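Local coordinates for putative uncharacterized protein (Xanthomonas oryzae pv. oryzae, PDB 4KL0), which is an effector protein of unestablished function that binds calcium and may hydrolyse N-glycosidic bonds, as nucleoside hydrolases do, at residues P220-T225 with P346-G351; G153-S158 with I204-A209; G263-I268 with A279-T284; I242-H247 with L368-L373. One frame throughout, in Å; residues are numbered along the deposited sequence.

Contact 1: P220-T225 with P346-G351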
loop_
_atom_site.group_PDB
_atom_site.type_symbol
_atom_site.label_atom_id
_atom_site.label_comp_id
_atom_site.label_asym_id
_atom_site.label_seq_id
_atom_site.Cartn_x
_atom_site.Cartn_y
_atom_site.Cartn_z
ATOM N N PRO A 220 -10.921 -15.190 -3.903
ATOM C CA PRO A 220 -10.182 -15.291 -2.630
ATOM C C PRO A 220 -9.814 -13.885 -2.099
ATOM O O PRO A 220 -9.372 -13.059 -2.889
ATOM C CB PRO A 220 -8.897 -16.030 -3.003
ATOM C CG PRO A 220 -9.287 -16.815 -4.281
ATOM C CD PRO A 220 -10.310 -15.956 -5.008
ATOM N N LEU A 221 -9.987 -13.671 -0.811
ATOM C CA LEU A 221 -9.598 -12.419 -0.143
ATOM C C LEU A 221 -8.458 -12.660 0.788
ATOM O O LEU A 221 -8.452 -13.642 1.548
ATOM C CB LEU A 221 -10.762 -11.910 0.725
ATOM C CG LEU A 221 -11.949 -11.148 0.203
ATOM C CD1 LEU A 221 -12.848 -10.815 1.425
ATOM C CD2 LEU A 221 -11.470 -9.866 -0.509
ATOM N N ARG A 222 -7.451 -11.782 0.804
ATOM C CA ARG A 222 -6.378 -11.928 1.754
ATOM C C ARG A 222 -6.223 -10.568 2.439
ATOM O O ARG A 222 -6.056 -9.571 1.739
ATOM C CB ARG A 222 -5.064 -12.297 1.074
ATOM C CG ARG A 222 -3.912 -12.508 2.053
ATOM C CD ARG A 222 -2.682 -13.062 1.312
ATOM N NE ARG A 222 -3.001 -14.432 0.944
ATOM C CZ ARG A 222 -2.192 -15.214 0.246
ATOM N NH1 ARG A 222 -1.001 -14.753 -0.142
ATOM N NH2 ARG A 222 -2.567 -16.452 -0.032
ATOM N N ILE A 223 -6.373 -10.539 3.756
ATOM C CA ILE A 223 -6.493 -9.259 4.488
ATOM C C ILE A 223 -5.292 -9.151 5.406
ATOM O O ILE A 223 -5.063 -9.988 6.317
ATOM C CB ILE A 223 -7.744 -9.157 5.353
ATOM C CG1 ILE A 223 -9.076 -9.442 4.627
ATOM C CG2 ILE A 223 -7.801 -7.740 5.995
ATOM C CD1 ILE A 223 -9.407 -8.499 3.571
ATOM N N LEU A 224 -4.479 -8.137 5.170
ATOM C CA LEU A 224 -3.286 -7.948 5.985
ATOM C C LEU A 224 -3.595 -6.823 6.957
ATOM O O LEU A 224 -4.151 -5.800 6.554
ATOM C CB LEU A 224 -2.105 -7.481 5.118
ATOM C CG LEU A 224 -0.755 -7.419 5.860
ATOM C CD1 LEU A 224 0.325 -8.078 5.060
ATOM C CD2 LEU A 224 -0.330 -5.919 6.258
ATOM N N THR A 225 -3.238 -6.983 8.212
ATOM C CA THR A 225 -3.705 -6.053 9.239
ATOM C C THR A 225 -2.505 -5.292 9.817
ATOM O O THR A 225 -1.308 -5.617 9.598
ATOM C CB THR A 225 -4.373 -6.826 10.373
ATOM O OG1 THR A 225 -3.376 -7.590 11.053
ATOM C CG2 THR A 225 -5.394 -7.755 9.817
ATOM N N PRO A 346 -12.814 -18.313 -0.020
ATOM C CA PRO A 346 -11.687 -18.198 0.896
ATOM C C PRO A 346 -11.431 -16.782 1.361
ATOM O O PRO A 346 -11.468 -15.858 0.560
ATOM C CB PRO A 346 -10.465 -18.663 0.073
ATOM C CG PRO A 346 -11.000 -19.347 -1.077
ATOM C CD PRO A 346 -12.447 -18.937 -1.311
ATOM N N VAL A 347 -11.146 -16.670 2.646
ATOM C CA VAL A 347 -10.740 -15.415 3.263
ATOM C C VAL A 347 -9.556 -15.650 4.192
ATOM O O VAL A 347 -9.665 -16.323 5.191
ATOM C CB VAL A 347 -11.922 -14.751 4.019
ATOM C CG1 VAL A 347 -11.409 -13.441 4.710
ATOM C CG2 VAL A 347 -13.100 -14.471 3.098
ATOM N N GLU A 348 -8.381 -15.114 3.876
ATOM C CA GLU A 348 -7.230 -15.366 4.697
ATOM C C GLU A 348 -6.797 -14.160 5.490
ATOM O O GLU A 348 -6.920 -13.015 5.010
ATOM C CB GLU A 348 -6.054 -15.806 3.813
ATOM C CG GLU A 348 -6.284 -17.130 3.130
ATOM C CD GLU A 348 -5.131 -17.414 2.219
ATOM O OE1 GLU A 348 -4.848 -16.546 1.364
ATOM O OE2 GLU A 348 -4.496 -18.474 2.366
ATOM N N HIS A 349 -6.244 -14.407 6.678
ATOM C CA HIS A 349 -5.816 -13.335 7.540
ATOM C C HIS A 349 -4.312 -13.314 7.682
ATOM O O HIS A 349 -3.659 -14.363 7.922
ATOM C CB HIS A 349 -6.499 -13.473 8.922
ATOM C CG HIS A 349 -5.918 -12.572 9.970
ATOM N ND1 HIS A 349 -5.277 -13.050 11.094
ATOM C CD2 HIS A 349 -5.848 -11.224 10.047
ATOM C CE1 HIS A 349 -4.834 -12.033 11.819
ATOM N NE2 HIS A 349 -5.191 -10.913 11.220
ATOM N N VAL A 350 -3.710 -12.135 7.508
ATOM C CA VAL A 350 -2.295 -11.984 7.845
ATOM C C VAL A 350 -2.079 -10.935 8.944
ATOM O O VAL A 350 -2.105 -9.717 8.665
ATOM C CB VAL A 350 -1.401 -11.602 6.614
ATOM C CG1 VAL A 350 0.105 -11.529 6.999
ATOM C CG2 VAL A 350 -1.626 -12.595 5.449
ATOM N N GLY A 351 -1.871 -11.410 10.178
ATOM C CA GLY A 351 -1.514 -10.572 11.306
ATOM C C GLY A 351 -0.130 -10.874 11.848
ATOM O O GLY A 351 0.750 -11.319 11.107
HETATM O O HOH W 1 -6.917 -15.871 0.216
HETATM O O HOH W 2 -4.288 -8.850 13.380
#
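Glu348 OE1 is held by three donors: Arg222 NE, Arg222 NH2 and a water. The guanidinium comes side-on, giving both nitrogens to this one oxygen, which lies almost in its plane. NH2, 2.7 Å from Glu348 OE1, meets the syn lone pair, whereas NE, 2.8 Å from the same OE1, approaches from above the carboxylate, the two planes being turned 49° apart. The water donates both to Glu348 OE1 and to Leu221 O, tying the salt bridge to the backbone. Arg222 reaches its partner with CG anti to the backbone N (chi1 -178°) and a bend at chi3; its NH1 bonds to Ala324 O. These residues face each other on neighbouring parallel strands of the Rossmann-like sheet, 221-224 and 347-350, where five backbone bonds run from Leu221 N to Pro346 O (3.0 Å) as far as Thr225 N to Val350 O (3.0 Å). Leu224 and Val350 share the face of the salt bridge, Leu224 CD1 lying 4.0 Å from Val350 CG1, and helix 317-325 packs against Leu224. On the other face Leu221 CD1 runs alongside Val347 CG2 at 4.0 Å, beneath helix 204-216. At the C-terminal end Thr225 CG2 touches the edge of the His349 ring, 3.5 Å from NE2, while a water joins His349 NE2 to Thr225 OG1, which also bonds to Glu227.

Contact 2: G153-S158 with I204-A209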
loop_
_atom_site.group_PDB
_atom_site.type_symbol
_atom_site.label_atom_id
_atom_site.label_comp_id
_atom_site.label_asym_id
_atom_site.label_seq_id
_atom_site.Cartn_x
_atom_site.Cartn_y
_atom_site.Cartn_z
ATOM N N GLY A 153 -8.853 3.348 0.610
ATOM C CA GLY A 153 -10.303 3.152 0.717
ATOM C C GLY A 153 -10.810 2.450 -0.522
ATOM O O GLY A 153 -10.158 2.408 -1.593
ATOM N N MET A 154 -12.006 1.876 -0.390
ATOM C CA MET A 154 -12.421 0.900 -1.366
ATOM C C MET A 154 -13.548 1.409 -2.270
ATOM O O MET A 154 -14.150 0.589 -2.969
ATOM C CB MET A 154 -12.861 -0.369 -0.614
ATOM C CG MET A 154 -11.625 -1.248 -0.332
ATOM S SD MET A 154 -11.675 -2.325 1.149
ATOM C CE MET A 154 -10.815 -1.273 2.280
ATOM N N THR A 155 -13.767 2.725 -2.345
ATOM C CA THR A 155 -14.839 3.265 -3.238
ATOM C C THR A 155 -14.717 2.710 -4.668
ATOM O O THR A 155 -15.698 2.226 -5.282
ATOM C CB THR A 155 -14.673 4.768 -3.304
ATOM O OG1 THR A 155 -14.726 5.295 -1.974
ATOM C CG2 THR A 155 -15.706 5.415 -4.202
ATOM N N ASP A 156 -13.522 2.795 -5.230
ATOM C CA ASP A 156 -13.297 2.339 -6.627
ATOM C C ASP A 156 -13.166 0.836 -6.778
ATOM O O ASP A 156 -13.619 0.261 -7.810
ATOM C CB ASP A 156 -12.085 3.069 -7.208
ATOM C CG ASP A 156 -12.226 4.548 -7.021
ATOM O OD1 ASP A 156 -13.200 5.127 -7.564
ATOM O OD2 ASP A 156 -11.429 5.153 -6.305
ATOM N N ALA A 157 -12.507 0.161 -5.829
ATOM C CA ALA A 157 -12.441 -1.276 -5.917
ATOM C C ALA A 157 -13.835 -1.884 -5.868
ATOM O O ALA A 157 -14.096 -2.844 -6.571
ATOM C CB ALA A 157 -11.539 -1.859 -4.768
ATOM N N SER A 158 -14.699 -1.326 -5.037
ATOM C CA SER A 158 -16.060 -1.865 -4.949
ATOM C C SER A 158 -16.781 -1.503 -6.252
ATOM O O SER A 158 -17.510 -2.364 -6.784
ATOM C CB SER A 158 -16.772 -1.248 -3.765
ATOM O OG SER A 158 -18.155 -1.624 -3.753
ATOM N N ILE A 204 -16.821 3.290 4.464
ATOM C CA ILE A 204 -17.153 2.000 5.100
ATOM C C ILE A 204 -18.202 1.209 4.299
ATOM O O ILE A 204 -18.149 -0.028 4.320
ATOM C CB ILE A 204 -17.544 2.175 6.561
ATOM C CG1 ILE A 204 -17.598 0.792 7.244
ATOM C CG2 ILE A 204 -18.899 2.872 6.629
ATOM C CD1 ILE A 204 -16.293 0.028 7.223
ATOM N N HIS A 205 -19.119 1.899 3.607
ATOM C CA HIS A 205 -20.147 1.214 2.800
ATOM C C HIS A 205 -19.523 0.551 1.618
ATOM O O HIS A 205 -19.865 -0.589 1.308
ATOM C CB HIS A 205 -21.240 2.185 2.344
ATOM C CG HIS A 205 -21.809 2.950 3.494
ATOM N ND1 HIS A 205 -22.376 2.311 4.580
ATOM C CD2 HIS A 205 -21.769 4.266 3.804
ATOM C CE1 HIS A 205 -22.709 3.209 5.491
ATOM N NE2 HIS A 205 -22.365 4.404 5.038
ATOM N N ALA A 206 -18.600 1.244 0.949
ATOM C CA ALA A 206 -17.828 0.574 -0.113
ATOM C C ALA A 206 -16.999 -0.612 0.401
ATOM O O ALA A 206 -16.898 -1.619 -0.299
ATOM C CB ALA A 206 -16.896 1.562 -0.806
ATOM N N ALA A 207 -16.378 -0.498 1.597
ATOM C CA ALA A 207 -15.640 -1.631 2.165
ATOM C C ALA A 207 -16.592 -2.808 2.433
ATOM O O ALA A 207 -16.251 -3.943 2.125
ATOM C CB ALA A 207 -14.943 -1.289 3.446
ATOM N N ARG A 208 -17.757 -2.539 2.999
ATOM C CA ARG A 208 -18.704 -3.652 3.189
ATOM C C ARG A 208 -19.106 -4.261 1.834
ATOM O O ARG A 208 -19.256 -5.479 1.735
ATOM C CB ARG A 208 -19.954 -3.141 3.925
ATOM C CG ARG A 208 -19.627 -2.770 5.319
ATOM C CD ARG A 208 -20.808 -2.160 6.101
ATOM N NE ARG A 208 -20.369 -2.095 7.486
ATOM C CZ ARG A 208 -20.689 -1.167 8.365
ATOM N NH1 ARG A 208 -21.518 -0.170 8.016
ATOM N NH2 ARG A 208 -20.159 -1.263 9.606
ATOM N N ALA A 209 -19.355 -3.436 0.837
ATOM C CA ALA A 209 -19.794 -3.958 -0.459
ATOM C C ALA A 209 -18.672 -4.854 -1.044
ATOM O O ALA A 209 -18.931 -5.907 -1.658
ATOM C CB ALA A 209 -20.129 -2.840 -1.386
#
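Two flat groups on helix 204-216 rest on one isoleucine: Ile204 CG2 sits over the centre of a face of the His205 ring, 3.9 Å above its plane, and Ile204 CG1 lies over the centre of a face of the Arg208 guanidinium. Both groups lie away from residues 153-158, so the contact itself is made by small side chains and Met154. Ala206 CB is at the middle of the contact, 3.6 Å from Met154 O and equally 3.6 Å from Thr155 CA, pressed onto the backbone at the first turn of helix 155-163. The backbones come close here, the CA atoms of Thr155 and Ala206 being 5.1 Å apart. In the Rossmann-like fold, Met154 occupies the N-cap position of the helix that follows strand 146-150, and helix 204-216 leads into strand 221-224. Met154, with CG anti to the carbonyl carbon (chi1 -85°) and the chain bent at chi3, lays SD 4.1 Å from Ala207 CB; Leu210 and Tyr211 also touch it. At the other end Ser158 OG, anti to its backbone N (chi1 173°), abuts Ala209 CB at 3.3 Å, and Ser158 CB meets Ala206 O. Asp203 bridges the two helix starts, accepting Thr155 OG1 on OD2 and Ala206 N on OD1. His205 is a ligand of a second calcium site of this protein, although no ion is bound there in this chain.

Contact 3: G263-I268 with A279-T284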
loop_
_atom_site.group_PDB
_atom_site.type_symbol
_atom_site.label_atom_id
_atom_site.label_comp_id
_atom_site.label_asym_id
_atom_site.label_seq_id
_atom_site.Cartn_x
_atom_site.Cartn_y
_atom_site.Cartn_z
ATOM N N GLY A 263 6.972 16.256 13.083
ATOM C CA GLY A 263 5.733 16.942 13.440
ATOM C C GLY A 263 5.025 16.234 14.591
ATOM O O GLY A 263 4.454 16.880 15.497
ATOM N N LEU A 264 5.044 14.908 14.602
ATOM C CA LEU A 264 4.380 14.153 15.681
ATOM C C LEU A 264 5.117 14.339 17.041
ATOM O O LEU A 264 4.537 14.620 18.113
ATOM C CB LEU A 264 4.232 12.680 15.222
ATOM C CG LEU A 264 3.755 11.624 16.211
ATOM C CD1 LEU A 264 2.322 12.022 16.667
ATOM C CD2 LEU A 264 3.773 10.200 15.649
ATOM N N TRP A 265 6.435 14.276 16.969
ATOM C CA TRP A 265 7.270 14.532 18.144
ATOM C C TRP A 265 7.058 15.927 18.750
ATOM O O TRP A 265 6.836 16.050 19.965
ATOM C CB TRP A 265 8.739 14.395 17.717
ATOM C CG TRP A 265 9.624 14.840 18.819
ATOM C CD1 TRP A 265 10.323 16.000 18.880
ATOM C CD2 TRP A 265 9.821 14.178 20.057
ATOM N NE1 TRP A 265 10.966 16.099 20.082
ATOM C CE2 TRP A 265 10.703 14.986 20.825
ATOM C CE3 TRP A 265 9.383 12.970 20.592
ATOM C CZ2 TRP A 265 11.127 14.630 22.086
ATOM C CZ3 TRP A 265 9.800 12.603 21.863
ATOM C CH2 TRP A 265 10.673 13.448 22.612
ATOM N N GLU A 266 7.065 16.960 17.907
ATOM C CA GLU A 266 6.955 18.362 18.373
ATOM C C GLU A 266 5.580 18.578 18.985
ATOM O O GLU A 266 5.435 19.279 20.006
ATOM C CB GLU A 266 7.219 19.337 17.224
ATOM C CG GLU A 266 8.706 19.268 16.797
ATOM C CD GLU A 266 9.113 20.191 15.655
ATOM O OE1 GLU A 266 8.242 20.765 14.936
ATOM O OE2 GLU A 266 10.352 20.337 15.489
ATOM N N GLY A 267 4.588 17.909 18.403
ATOM C CA GLY A 267 3.188 18.114 18.793
ATOM C C GLY A 267 2.978 17.533 20.174
ATOM O O GLY A 267 2.317 18.147 21.028
ATOM N N ILE A 268 3.557 16.358 20.400
ATOM C CA ILE A 268 3.478 15.633 21.664
ATOM C C ILE A 268 4.256 16.411 22.722
ATOM O O ILE A 268 3.766 16.611 23.834
ATOM C CB ILE A 268 4.038 14.224 21.554
ATOM C CG1 ILE A 268 3.068 13.327 20.771
ATOM C CG2 ILE A 268 4.290 13.618 22.958
ATOM C CD1 ILE A 268 3.682 11.972 20.396
ATOM N N ALA A 279 5.967 9.117 26.490
ATOM C CA ALA A 279 6.005 7.682 26.749
ATOM C C ALA A 279 5.374 6.872 25.630
ATOM O O ALA A 279 5.820 5.752 25.307
ATOM C CB ALA A 279 5.288 7.371 28.050
ATOM N N TRP A 280 4.334 7.417 25.027
ATOM C CA TRP A 280 3.707 6.674 23.959
ATOM C C TRP A 280 4.650 6.708 22.750
ATOM O O TRP A 280 4.767 5.724 22.020
ATOM C CB TRP A 280 2.386 7.294 23.582
ATOM C CG TRP A 280 1.877 6.762 22.316
ATOM C CD1 TRP A 280 1.107 5.660 22.152
ATOM C CD2 TRP A 280 2.124 7.285 20.999
ATOM N NE1 TRP A 280 0.812 5.478 20.831
ATOM C CE2 TRP A 280 1.429 6.458 20.093
ATOM C CE3 TRP A 280 2.843 8.380 20.508
ATOM C CZ2 TRP A 280 1.444 6.673 18.701
ATOM C CZ3 TRP A 280 2.842 8.617 19.139
ATOM C CH2 TRP A 280 2.142 7.761 18.244
ATOM N N PHE A 281 5.336 7.824 22.579
ATOM C CA PHE A 281 6.225 7.976 21.425
ATOM C C PHE A 281 7.437 7.020 21.527
ATOM O O PHE A 281 7.731 6.271 20.573
ATOM C CB PHE A 281 6.697 9.406 21.271
ATOM C CG PHE A 281 7.501 9.633 20.024
ATOM C CD1 PHE A 281 8.848 9.272 19.964
ATOM C CD2 PHE A 281 6.926 10.244 18.917
ATOM C CE1 PHE A 281 9.597 9.461 18.802
ATOM C CE2 PHE A 281 7.688 10.444 17.755
ATOM C CZ PHE A 281 9.038 10.062 17.717
ATOM N N PHE A 282 8.148 7.056 22.657
ATOM C CA PHE A 282 9.236 6.078 22.862
ATOM C C PHE A 282 8.768 4.591 22.740
ATOM O O PHE A 282 9.453 3.738 22.136
ATOM C CB PHE A 282 10.006 6.382 24.173
ATOM C CG PHE A 282 11.074 7.435 24.004
ATOM C CD1 PHE A 282 12.430 7.089 24.025
ATOM C CD2 PHE A 282 10.739 8.737 23.754
ATOM C CE1 PHE A 282 13.419 8.049 23.809
ATOM C CE2 PHE A 282 11.709 9.708 23.546
ATOM C CZ PHE A 282 13.060 9.375 23.580
ATOM N N ARG A 283 7.590 4.278 23.256
ATOM C CA ARG A 283 7.074 2.909 23.212
ATOM C C ARG A 283 6.608 2.502 21.801
ATOM O O ARG A 283 6.489 1.308 21.452
ATOM C CB ARG A 283 5.934 2.778 24.226
ATOM C CG ARG A 283 5.071 1.551 24.106
ATOM C CD ARG A 283 4.052 1.509 25.247
ATOM N NE ARG A 283 2.793 2.226 24.993
ATOM C CZ ARG A 283 2.391 3.315 25.659
ATOM N NH1 ARG A 283 3.153 3.849 26.600
ATOM N NH2 ARG A 283 1.225 3.883 25.383
ATOM N N THR A 284 6.343 3.501 20.976
ATOM C CA THR A 284 5.855 3.214 19.653
ATOM C C THR A 284 7.008 3.142 18.659
ATOM O O THR A 284 6.976 2.278 17.761
ATOM C CB THR A 284 4.872 4.267 19.189
ATOM O OG1 THR A 284 3.683 4.182 19.983
ATOM C CG2 THR A 284 4.478 4.028 17.734
#
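Trp265 points the edge of its six-membered ring at the face of Phe281, a T-shaped pair with planes at 70° and centroids 5.1 Å apart. Trp265 CE3 stands over the centre of the Phe281 ring, 3.8 Å from Phe281 CD1. One atom further along the same edge, Trp265 CZ3 comes within 3.9 Å of Phe282 CE2, so the indole spans two consecutive phenylalanines. The rim of the Phe281 ring is met by aliphatic groups, Ile268 CD1 at 4.0 Å from Phe281 CD2 and Leu264 CG near CE2. The same two side chains reach the edge of the Trp280 indole: Leu264 CD2 lies 3.9 Å from Trp280 CH2 and Ile268 CD1 is 3.7 Å from Trp280 CZ3. Both cross the indole at about a right angle, branch tips against ring rim. Trp265, Trp280 and Phe281 all carry CG anti to the backbone N; Phe281 points toward the other helix, and the Trp280 ring swings back to it. The position of Trp265 is fixed further by its NE1, bonded to Leu302 O. Behind Trp280, Thr284 OG1 lies 3.1 Å above one face of the indole, offset toward the rim, while donating to Trp280 O. The segment axes pass 10.8 Å apart at 151°, a roughly antiparallel pair with the aromatic rings, Leu264 and Ile268 in the gap. Helices 248-269 and 278-285 thus form a hairpin, with Ile307 of helix 304-307 packed against Trp265, Phe281 and Phe282, and with Leu276 of the connecting loop touching Leu264 and Ile268.

Contact 4: I242-H247 with L368-L373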
loop_
_atom_site.group_PDB
_atom_site.type_symbol
_atom_site.label_atom_id
_atom_site.label_comp_id
_atom_site.label_asym_id
_atom_site.label_seq_id
_atom_site.Cartn_x
_atom_site.Cartn_y
_atom_site.Cartn_z
ATOM N N ILE A 242 17.718 4.609 1.071
ATOM C CA ILE A 242 17.147 4.844 -0.252
ATOM C C ILE A 242 17.326 6.275 -0.737
ATOM O O ILE A 242 17.168 6.554 -1.924
ATOM C CB ILE A 242 15.633 4.429 -0.383
ATOM C CG1 ILE A 242 14.745 5.139 0.648
ATOM C CG2 ILE A 242 15.493 2.922 -0.216
ATOM C CD1 ILE A 242 13.303 4.646 0.513
ATOM N N ALA A 243 17.660 7.187 0.167
ATOM C CA ALA A 243 17.880 8.554 -0.224
ATOM C C ALA A 243 19.370 8.808 -0.555
ATOM O O ALA A 243 19.706 9.835 -1.135
ATOM C CB ALA A 243 17.396 9.473 0.857
ATOM N N ARG A 244 20.201 7.820 -0.259
ATOM C CA ARG A 244 21.661 8.025 -0.209
ATOM C C ARG A 244 22.224 8.559 -1.531
ATOM O O ARG A 244 23.095 9.435 -1.548
ATOM C CB ARG A 244 22.357 6.714 0.217
ATOM C CG ARG A 244 23.859 6.815 0.586
ATOM C CD ARG A 244 24.299 5.540 1.352
ATOM N NE ARG A 244 23.723 5.447 2.696
ATOM C CZ ARG A 244 23.148 4.348 3.196
ATOM N NH1 ARG A 244 23.029 3.237 2.463
ATOM N NH2 ARG A 244 22.655 4.354 4.426
ATOM N N ASN A 245 21.703 8.059 -2.632
ATOM C CA ASN A 245 22.258 8.410 -3.921
ATOM C C ASN A 245 21.511 9.488 -4.678
ATOM O O ASN A 245 21.703 9.625 -5.894
ATOM C CB ASN A 245 22.375 7.173 -4.784
ATOM C CG ASN A 245 23.038 6.053 -4.067
ATOM O OD1 ASN A 245 24.140 6.221 -3.535
ATOM N ND2 ASN A 245 22.376 4.897 -4.012
ATOM N N GLY A 246 20.625 10.212 -3.986
ATOM C CA GLY A 246 19.958 11.352 -4.586
ATOM C C GLY A 246 18.805 11.005 -5.526
ATOM O O GLY A 246 18.393 11.841 -6.333
ATOM N N HIS A 247 18.279 9.789 -5.469
ATOM C CA HIS A 247 17.111 9.542 -6.323
ATOM C C HIS A 247 15.962 10.390 -5.784
ATOM O O HIS A 247 15.722 10.379 -4.574
ATOM C CB HIS A 247 16.696 8.061 -6.316
ATOM C CG HIS A 247 15.723 7.704 -7.397
ATOM N ND1 HIS A 247 14.443 8.233 -7.456
ATOM C CD2 HIS A 247 15.829 6.851 -8.445
ATOM C CE1 HIS A 247 13.818 7.731 -8.513
ATOM N NE2 HIS A 247 14.635 6.874 -9.113
ATOM N N LEU A 368 14.544 -4.592 -2.326
ATOM C CA LEU A 368 13.713 -4.192 -3.438
ATOM C C LEU A 368 13.730 -2.672 -3.639
ATOM O O LEU A 368 13.826 -2.219 -4.774
ATOM C CB LEU A 368 12.292 -4.708 -3.220
ATOM C CG LEU A 368 12.067 -6.233 -3.204
ATOM C CD1 LEU A 368 10.699 -6.520 -2.616
ATOM C CD2 LEU A 368 12.148 -6.833 -4.620
ATOM N N ALA A 369 13.614 -1.891 -2.556
ATOM C CA ALA A 369 13.565 -0.444 -2.743
ATOM C C ALA A 369 14.900 0.089 -3.283
ATOM O O ALA A 369 14.933 0.922 -4.218
ATOM C CB ALA A 369 13.213 0.223 -1.509
ATOM N N LYS A 370 16.012 -0.429 -2.767
ATOM C CA LYS A 370 17.306 0.072 -3.283
ATOM C C LYS A 370 17.542 -0.309 -4.733
ATOM O O LYS A 370 18.048 0.521 -5.530
ATOM C CB LYS A 370 18.497 -0.443 -2.463
ATOM C CG LYS A 370 18.588 0.093 -1.070
ATOM C CD LYS A 370 19.660 -0.698 -0.319
ATOM C CE LYS A 370 20.042 -0.053 0.996
ATOM N NZ LYS A 370 21.234 -0.789 1.628
ATOM N N ALA A 371 17.179 -1.540 -5.111
ATOM C CA ALA A 371 17.369 -1.973 -6.504
ATOM C C ALA A 371 16.495 -1.141 -7.459
ATOM O O ALA A 371 16.915 -0.792 -8.577
ATOM C CB ALA A 371 17.092 -3.493 -6.645
ATOM N N ALA A 372 15.298 -0.768 -6.985
ATOM C CA ALA A 372 14.329 -0.056 -7.797
ATOM C C ALA A 372 14.844 1.348 -8.128
ATOM O O ALA A 372 14.442 1.933 -9.149
ATOM C CB ALA A 372 12.948 0.014 -7.043
ATOM N N LEU A 373 15.688 1.899 -7.255
ATOM C CA LEU A 373 16.106 3.295 -7.384
ATOM C C LEU A 373 17.487 3.460 -8.019
ATOM O O LEU A 373 18.035 4.548 -7.976
ATOM C CB LEU A 373 16.061 4.010 -6.052
ATOM C CG LEU A 373 14.690 3.928 -5.389
ATOM C CD1 LEU A 373 14.790 4.384 -3.921
ATOM C CD2 LEU A 373 13.757 4.837 -6.164
HETATM O O HOH W 3 19.516 5.523 -5.908
HETATM O O HOH W 4 14.161 4.199 -10.663
#
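The turn joining helix 236-243 to helix 248-269 packs here against the C-terminal end of helix 358-372. Leu373, the first residue to leave that helix, makes the largest single contribution by spreading its two methyls between two partners. Its CD2 stands 3.5 Å from the centroid of the His247 ring and only 1° off the normal, a CH-pi contact centred on the face. Its CD1 goes to Ile242 instead, 3.6 Å from Ile242 CB. Leu373 CG is anti to the carbonyl carbon (chi1 -56°), and its side chain crosses that of His247 at about a right angle. Ile242 holds CG1 in the crowded position between the backbone N and the carbonyl carbon (chi1 57°), while its CG2 extends to Ala369 CB at 3.8 Å. Between the two ends of the segment, Ala243 to Gly246 form a type I beta turn closed by Gly246 N to Ala243 O. His247 then takes the N-cap position of helix 248-269, its ND1 accepting from Val249 N, which fixes the ring presented to Leu373. At the other ring nitrogen, a water 3.1 Å from His247 NE2 also donates to Ala372 O, so the carbonyl at the helix end is linked to the cap. Leu373 O lies 3.2 Å from His247 CD2 and accepts from a second water, which is only weakly bonded to Asn245 ND2. Toward the surface, the like charges of Arg244 NH1 and Lys370 NZ come within 4.5 Å; Lys370 NZ forms a salt bridge with Glu12, which probably offsets the repulsion.

Contacts 1 and 2 belong to the Rossmann-like sheet and its helices: helix 204-216 of contact 2 runs into strand 221-224 of contact 1, and their centres are 16 Å apart. Contacts 3 and 4 pack helices away from the annotated sites, their centres 30 to 31 Å from that of contact 1 and 28 Å apart. Contact 2 closes first along the chain; contact 1 then opens, contact 4 crosses it, and contact 3 nests inside both loops. Helices 236-243 and 248-269 link contacts 4 and 3, while strand 347-350 leads to helix 358-372 and contact 4, beyond the chain's centre. The side chains of Met154 and Leu224 lie about 10 and 11 Å from the calcium, placing contacts 2 and 1 nearer the metal site.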